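Long-range contacts in methylglyoxal reductase (NADPH-dependent) (Candida albicans SC5314, PDB 6KWS), which probably reduces methylglyoxal with NADPH as the hydride donor, as an extended short-chain dehydrogenase/reductase of the dihydroflavonol-4-reductase subfamily: residues P194-P200 / G235-R241; I261-S265 / E319-L323. The protein carries 1 engineered substitution. All coordinates share one frame. Numbering follows the deposited sequence.

Interaction 1 of 2, residues P194-P200 / G235-R241; sequences PSFVFGP and GGWVDVR
Strand 196-198 runs parallel to strand 235-239, their axes 4.6 Å apart at closest approach and at 38°, with Phe196, Val197 and Phe198 in register with Trp237, Val238 and Asp239. Four backbone hydrogen bonds alternate between the strands: Phe196 N to Gly236 O (3.1 Å), Val238 N to Phe196 O (3.0 Å), Phe198 N to Val238 O (3.0 Å) and Val240 N to Phe198 O (2.7 Å), the last reaching into the first turn of helix 240-252. Within this chain, 196-198 forms one edge of the Rossmann-type sheet, and Val197 binds NADPH, which is absent from this model. Val197 CG1 lies 3.5 Å from Val240 CB, while on the other face Phe198 CE2 meets Trp237 CB at 3.5 Å. Asp239 (chi1 t) is the N-cap: OD1 accepts from Arg241 N (2.8 Å) and pairs with Arg241 NE (2.8 Å), whereas OD2 takes Arg241 NH2 (2.9 Å) and Ser326 OG. Arg241 NH2 also bridges to Asp329, and the guanidinium lays one face over Pro200 CD, 3.8 Å from Arg241 CZ. Ser195 OG lies close to the Asn264 side chain, a probable hydrogen bond.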
loop_
_atom_site.group_PDB
_atom_site.type_symbol
_atom_site.label_atom_id
_atom_site.label_comp_id
_atom_site.label_asym_id
_atom_site.label_seq_id
_atom_site.Cartn_x
_atom_site.Cartn_y
_atom_site.Cartn_z
ATOM N N PRO A 194 -3.248 -1.367 -4.440
ATOM C CA PRO A 194 -2.162 -2.268 -4.821
ATOM C C PRO A 194 -2.435 -3.704 -4.399
ATOM O O PRO A 194 -3.136 -3.972 -3.418
ATOM C CB PRO A 194 -0.970 -1.689 -4.057
ATOM C CG PRO A 194 -1.582 -1.111 -2.842
ATOM C CD PRO A 194 -2.952 -0.644 -3.190
ATOM N N SER A 195 -1.866 -4.639 -5.162
ATOM C CA SER A 195 -1.812 -6.030 -4.709
ATOM C C SER A 195 -0.732 -6.165 -3.641
ATOM O O SER A 195 -0.467 -5.193 -2.922
ATOM C CB SER A 195 -1.557 -6.990 -5.870
ATOM O OG SER A 195 -1.005 -6.316 -6.977
ATOM N N PHE A 196 -0.115 -7.345 -3.507
ATOM C CA PHE A 196 0.990 -7.475 -2.561
ATOM C C PHE A 196 2.124 -6.535 -2.944
ATOM O O PHE A 196 2.592 -6.536 -4.085
ATOM C CB PHE A 196 1.512 -8.908 -2.505
ATOM C CG PHE A 196 0.533 -9.880 -1.956
ATOM C CD1 PHE A 196 0.234 -9.894 -0.595
ATOM C CD2 PHE A 196 -0.088 -10.808 -2.801
ATOM C CE1 PHE A 196 -0.685 -10.806 -0.087
ATOM C CE2 PHE A 196 -1.007 -11.727 -2.298
ATOM C CZ PHE A 196 -1.305 -11.721 -0.942
ATOM N N VAL A 197 2.567 -5.729 -1.993
ATOM C CA VAL A 197 3.559 -4.699 -2.266
ATOM C C VAL A 197 4.949 -5.226 -1.921
ATOM O O VAL A 197 5.248 -5.502 -0.754
ATOM C CB VAL A 197 3.253 -3.414 -1.490
ATOM C CG1 VAL A 197 4.330 -2.418 -1.775
ATOM C CG2 VAL A 197 1.885 -2.872 -1.880
ATOM N N PHE A 198 5.793 -5.368 -2.940
ATOM C CA PHE A 198 7.178 -5.786 -2.808
ATOM C C PHE A 198 8.077 -4.567 -2.960
ATOM O O PHE A 198 7.616 -3.465 -3.252
ATOM C CB PHE A 198 7.544 -6.833 -3.870
ATOM C CG PHE A 198 6.859 -8.142 -3.703
ATOM C CD1 PHE A 198 6.284 -8.487 -2.499
ATOM C CD2 PHE A 198 6.798 -9.042 -4.763
ATOM C CE1 PHE A 198 5.645 -9.710 -2.344
ATOM C CE2 PHE A 198 6.163 -10.278 -4.619
ATOM C CZ PHE A 198 5.587 -10.611 -3.404
ATOM N N GLY A 199 9.381 -4.778 -2.813
ATOM C CA GLY A 199 10.339 -3.735 -3.083
ATOM C C GLY A 199 11.095 -3.337 -1.839
ATOM O O GLY A 199 10.699 -3.659 -0.716
ATOM N N PRO A 200 12.201 -2.619 -2.021
ATOM C CA PRO A 200 13.021 -2.206 -0.876
ATOM C C PRO A 200 12.376 -1.082 -0.078
ATOM O O PRO A 200 11.522 -0.343 -0.573
ATOM C CB PRO A 200 14.298 -1.715 -1.551
ATOM C CG PRO A 200 13.732 -1.080 -2.828
ATOM C CD PRO A 200 12.703 -2.052 -3.287
ATOM N N GLY A 235 -0.288 -14.500 -5.771
ATOM C CA GLY A 235 -1.197 -13.400 -5.999
ATOM C C GLY A 235 -0.598 -12.424 -6.988
ATOM O O GLY A 235 0.373 -12.730 -7.681
ATOM N N GLY A 236 -1.229 -11.267 -7.073
ATOM C CA GLY A 236 -0.626 -10.176 -7.778
ATOM C C GLY A 236 0.360 -9.454 -6.890
ATOM O O GLY A 236 0.271 -9.484 -5.665
ATOM N N TRP A 237 1.331 -8.802 -7.514
ATOM C CA TRP A 237 2.306 -8.020 -6.780
ATOM C C TRP A 237 2.534 -6.735 -7.558
ATOM O O TRP A 237 2.202 -6.638 -8.742
ATOM C CB TRP A 237 3.623 -8.797 -6.600
ATOM C CG TRP A 237 4.302 -8.901 -7.920
ATOM C CD1 TRP A 237 4.065 -9.822 -8.903
ATOM C CD2 TRP A 237 5.253 -7.976 -8.456
ATOM N NE1 TRP A 237 4.828 -9.534 -10.014
ATOM C CE2 TRP A 237 5.566 -8.407 -9.761
ATOM C CE3 TRP A 237 5.872 -6.825 -7.951
ATOM C CZ2 TRP A 237 6.471 -7.730 -10.566
ATOM C CZ3 TRP A 237 6.771 -6.166 -8.744
ATOM C CH2 TRP A 237 7.064 -6.618 -10.043
ATOM N N VAL A 238 3.132 -5.758 -6.889
ATOM C CA VAL A 238 3.546 -4.512 -7.524
ATOM C C VAL A 238 4.653 -3.934 -6.657
ATOM O O VAL A 238 4.655 -4.120 -5.437
ATOM C CB VAL A 238 2.345 -3.551 -7.669
ATOM C CG1 VAL A 238 1.769 -3.267 -6.306
ATOM C CG2 VAL A 238 2.747 -2.269 -8.333
ATOM N N ASP A 239 5.623 -3.277 -7.287
ATOM C CA ASP A 239 6.733 -2.701 -6.536
ATOM C C ASP A 239 6.283 -1.442 -5.800
ATOM O O ASP A 239 5.500 -0.642 -6.324
ATOM C CB ASP A 239 7.903 -2.385 -7.473
ATOM C CG ASP A 239 9.148 -1.903 -6.729
ATOM O OD1 ASP A 239 9.247 -0.693 -6.393
ATOM O OD2 ASP A 239 10.044 -2.739 -6.501
ATOM N N VAL A 240 6.809 -1.268 -4.579
ATOM C CA VAL A 240 6.409 -0.182 -3.686
ATOM C C VAL A 240 6.700 1.178 -4.299
ATOM O O VAL A 240 5.959 2.143 -4.065
ATOM C CB VAL A 240 7.113 -0.331 -2.322
ATOM C CG1 VAL A 240 8.610 -0.272 -2.501
ATOM C CG2 VAL A 240 6.644 0.741 -1.331
ATOM N N ARG A 241 7.776 1.283 -5.084
ATOM C CA ARG A 241 8.131 2.559 -5.690
ATOM C C ARG A 241 7.104 2.988 -6.736
ATOM O O ARG A 241 6.807 4.183 -6.868
ATOM C CB ARG A 241 9.531 2.455 -6.280
ATOM C CG ARG A 241 10.591 2.396 -5.191
ATOM C CD ARG A 241 11.909 1.868 -5.700
ATOM N NE ARG A 241 11.789 0.501 -6.204
ATOM C CZ ARG A 241 12.821 -0.238 -6.608
ATOM N NH1 ARG A 241 14.053 0.249 -6.555
ATOM N NH2 ARG A 241 12.624 -1.472 -7.052
#

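Interaction 2 of 2, residues I261-S265 / E319-L323; sequences ILLNS and EYYNL
Tyr320 makes most of the contact on the side of 319-323, an extended loop leading into helix 323-337. Its chi1 is m and chi2 about -10°, so the phenol reaches along the end of strand 261-263 and turns an edge to the backbone just beyond it: Asn264 O is 3.5 Å from Tyr320 CE2, and Ser265 CA also lies near the ring plane. Tyr320 OH ends 4.2 Å from Leu263 CG, whose side chain starts out sideways but approaches at its tip with chi1 near -103°. Backbone alignment is limited to Ser265 and Tyr320, with CA atoms 6.6 Å apart. Ser265 is t, which places OG 3.8 Å from Tyr320 CB and lets it donate to Tyr321 O at 3.0 Å, one side-chain-to-backbone tie fastening plain loop packing against strand 260-269 of the Rossmann-type sheet. Tyr321, also m, leads its ring away to a cation-pi contact with Arg241. Asn322 (p) N-caps helix 323-337, accepting from Gln325 N. Tyr320 packs on Arg313 of helix 310-316 and Asp242 of helix 240-252, while Leu263 rests on Val243 and Ala246 of the latter helix.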
loop_
_atom_site.group_PDB
_atom_site.type_symbol
_atom_site.label_atom_id
_atom_site.label_comp_id
_atom_site.label_asym_id
_atom_site.label_seq_id
_atom_site.Cartn_x
_atom_site.Cartn_y
_atom_site.Cartn_z
ATOM N N ILE A 261 -7.669 3.297 -8.772
ATOM C CA ILE A 261 -6.537 2.939 -9.606
ATOM C C ILE A 261 -5.970 1.621 -9.096
ATOM O O ILE A 261 -5.498 1.528 -7.955
ATOM C CB ILE A 261 -5.488 4.058 -9.644
ATOM C CG1 ILE A 261 -6.060 5.272 -10.369
ATOM C CG2 ILE A 261 -4.331 3.652 -10.467
ATOM C CD1 ILE A 261 -5.916 6.552 -9.619
ATOM N N LEU A 262 -6.037 0.600 -9.936
ATOM C CA LEU A 262 -5.484 -0.703 -9.594
ATOM C C LEU A 262 -3.969 -0.689 -9.825
ATOM O O LEU A 262 -3.495 -0.301 -10.904
ATOM C CB LEU A 262 -6.178 -1.777 -10.426
ATOM C CG LEU A 262 -6.407 -3.178 -9.876
ATOM C CD1 LEU A 262 -7.298 -3.998 -10.841
ATOM C CD2 LEU A 262 -5.069 -3.854 -9.667
ATOM N N LEU A 263 -3.202 -1.089 -8.815
ATOM C CA LEU A 263 -1.753 -1.146 -8.941
ATOM C C LEU A 263 -1.324 -2.595 -8.863
ATOM O O LEU A 263 -1.298 -3.198 -7.780
ATOM C CB LEU A 263 -1.044 -0.287 -7.904
ATOM C CG LEU A 263 -0.673 0.892 -8.799
ATOM C CD1 LEU A 263 -1.806 1.916 -8.830
ATOM C CD2 LEU A 263 0.677 1.502 -8.524
ATOM N N ASN A 264 -1.006 -3.147 -10.032
ATOM C CA ASN A 264 -0.536 -4.515 -10.133
ATOM C C ASN A 264 0.384 -4.633 -11.337
ATOM O O ASN A 264 0.022 -4.256 -12.454
ATOM C CB ASN A 264 -1.696 -5.501 -10.249
ATOM C CG ASN A 264 -1.218 -6.945 -10.253
ATOM O OD1 ASN A 264 -0.968 -7.521 -9.206
ATOM N ND2 ASN A 264 -1.073 -7.523 -11.431
ATOM N N SER A 265 1.573 -5.160 -11.093
ATOM C CA SER A 265 2.556 -5.416 -12.121
ATOM C C SER A 265 2.491 -6.827 -12.706
ATOM O O SER A 265 2.976 -7.046 -13.819
ATOM C CB SER A 265 3.944 -5.185 -11.535
ATOM O OG SER A 265 4.922 -5.160 -12.557
ATOM N N GLU A 319 6.413 3.032 -16.890
ATOM C CA GLU A 319 6.831 1.638 -16.830
ATOM C C GLU A 319 7.037 1.193 -15.381
ATOM O O GLU A 319 7.716 1.865 -14.600
ATOM C CB GLU A 319 8.120 1.470 -17.645
ATOM C CG GLU A 319 8.844 0.113 -17.521
ATOM C CD GLU A 319 10.391 0.226 -17.582
ATOM O OE1 GLU A 319 10.941 0.101 -18.704
ATOM O OE2 GLU A 319 11.050 0.425 -16.517
ATOM N N TYR A 320 6.441 0.059 -15.017
ATOM C CA TYR A 320 6.655 -0.535 -13.703
ATOM C C TYR A 320 7.940 -1.347 -13.681
ATOM O O TYR A 320 8.358 -1.911 -14.703
ATOM C CB TYR A 320 5.518 -1.482 -13.328
ATOM C CG TYR A 320 4.123 -0.900 -13.214
ATOM C CD1 TYR A 320 3.886 0.472 -13.232
ATOM C CD2 TYR A 320 3.041 -1.745 -13.061
ATOM C CE1 TYR A 320 2.603 0.966 -13.119
ATOM C CE2 TYR A 320 1.779 -1.267 -12.949
ATOM C CZ TYR A 320 1.557 0.080 -12.978
ATOM O OH TYR A 320 0.261 0.502 -12.856
ATOM N N TYR A 321 8.548 -1.441 -12.498
ATOM C CA TYR A 321 9.533 -2.494 -12.260
ATOM C C TYR A 321 8.927 -3.870 -12.549
ATOM O O TYR A 321 7.709 -4.067 -12.464
ATOM C CB TYR A 321 10.013 -2.458 -10.815
ATOM C CG TYR A 321 10.854 -1.270 -10.447
ATOM C CD1 TYR A 321 12.224 -1.288 -10.651
ATOM C CD2 TYR A 321 10.292 -0.137 -9.863
ATOM C CE1 TYR A 321 13.008 -0.212 -10.299
ATOM C CE2 TYR A 321 11.076 0.959 -9.510
ATOM C CZ TYR A 321 12.435 0.907 -9.730
ATOM O OH TYR A 321 13.263 1.959 -9.387
ATOM N N ASN A 322 9.779 -4.841 -12.882
ATOM C CA ASN A 322 9.295 -6.208 -13.050
ATOM C C ASN A 322 9.666 -7.050 -11.823
ATOM O O ASN A 322 10.334 -6.574 -10.893
ATOM C CB ASN A 322 9.824 -6.824 -14.347
ATOM C CG ASN A 322 11.353 -6.979 -14.369
ATOM O OD1 ASN A 322 11.992 -7.324 -13.366
ATOM N ND2 ASN A 322 11.939 -6.747 -15.538
ATOM N N LEU A 323 9.231 -8.321 -11.826
ATOM C CA LEU A 323 9.465 -9.187 -10.668
ATOM C C LEU A 323 10.948 -9.259 -10.314
ATOM O O LEU A 323 11.322 -9.086 -9.145
ATOM C CB LEU A 323 8.928 -10.595 -10.913
ATOM C CG LEU A 323 8.093 -11.266 -9.814
ATOM C CD1 LEU A 323 8.406 -12.733 -9.718
ATOM C CD2 LEU A 323 8.189 -10.601 -8.449
#

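The centres of interactions 1 and 2 are 7 Å apart, and the two touch directly. They come in series along the chain: 194-200 and 235-241 first, then segment 261-265, which follows helix 240-252, and finally 319-323. Strands 234-239 and 260-269 are antiparallel neighbours in the main sheet, joined here by a probable hydrogen bond from Ser265 N to Trp237 O (2.8 Å). Strand 234-239 thus has the parallel edge strand 196-198 on one side and 260-269 on the other. The indole of Trp237 reaches the start of helix 323-337, with Trp237 CZ2 3.1 Å from Leu323 N. Together the contacts connect the NADPH-binding side of the Rossmann-type sheet, at Val197, to the C-terminal helices.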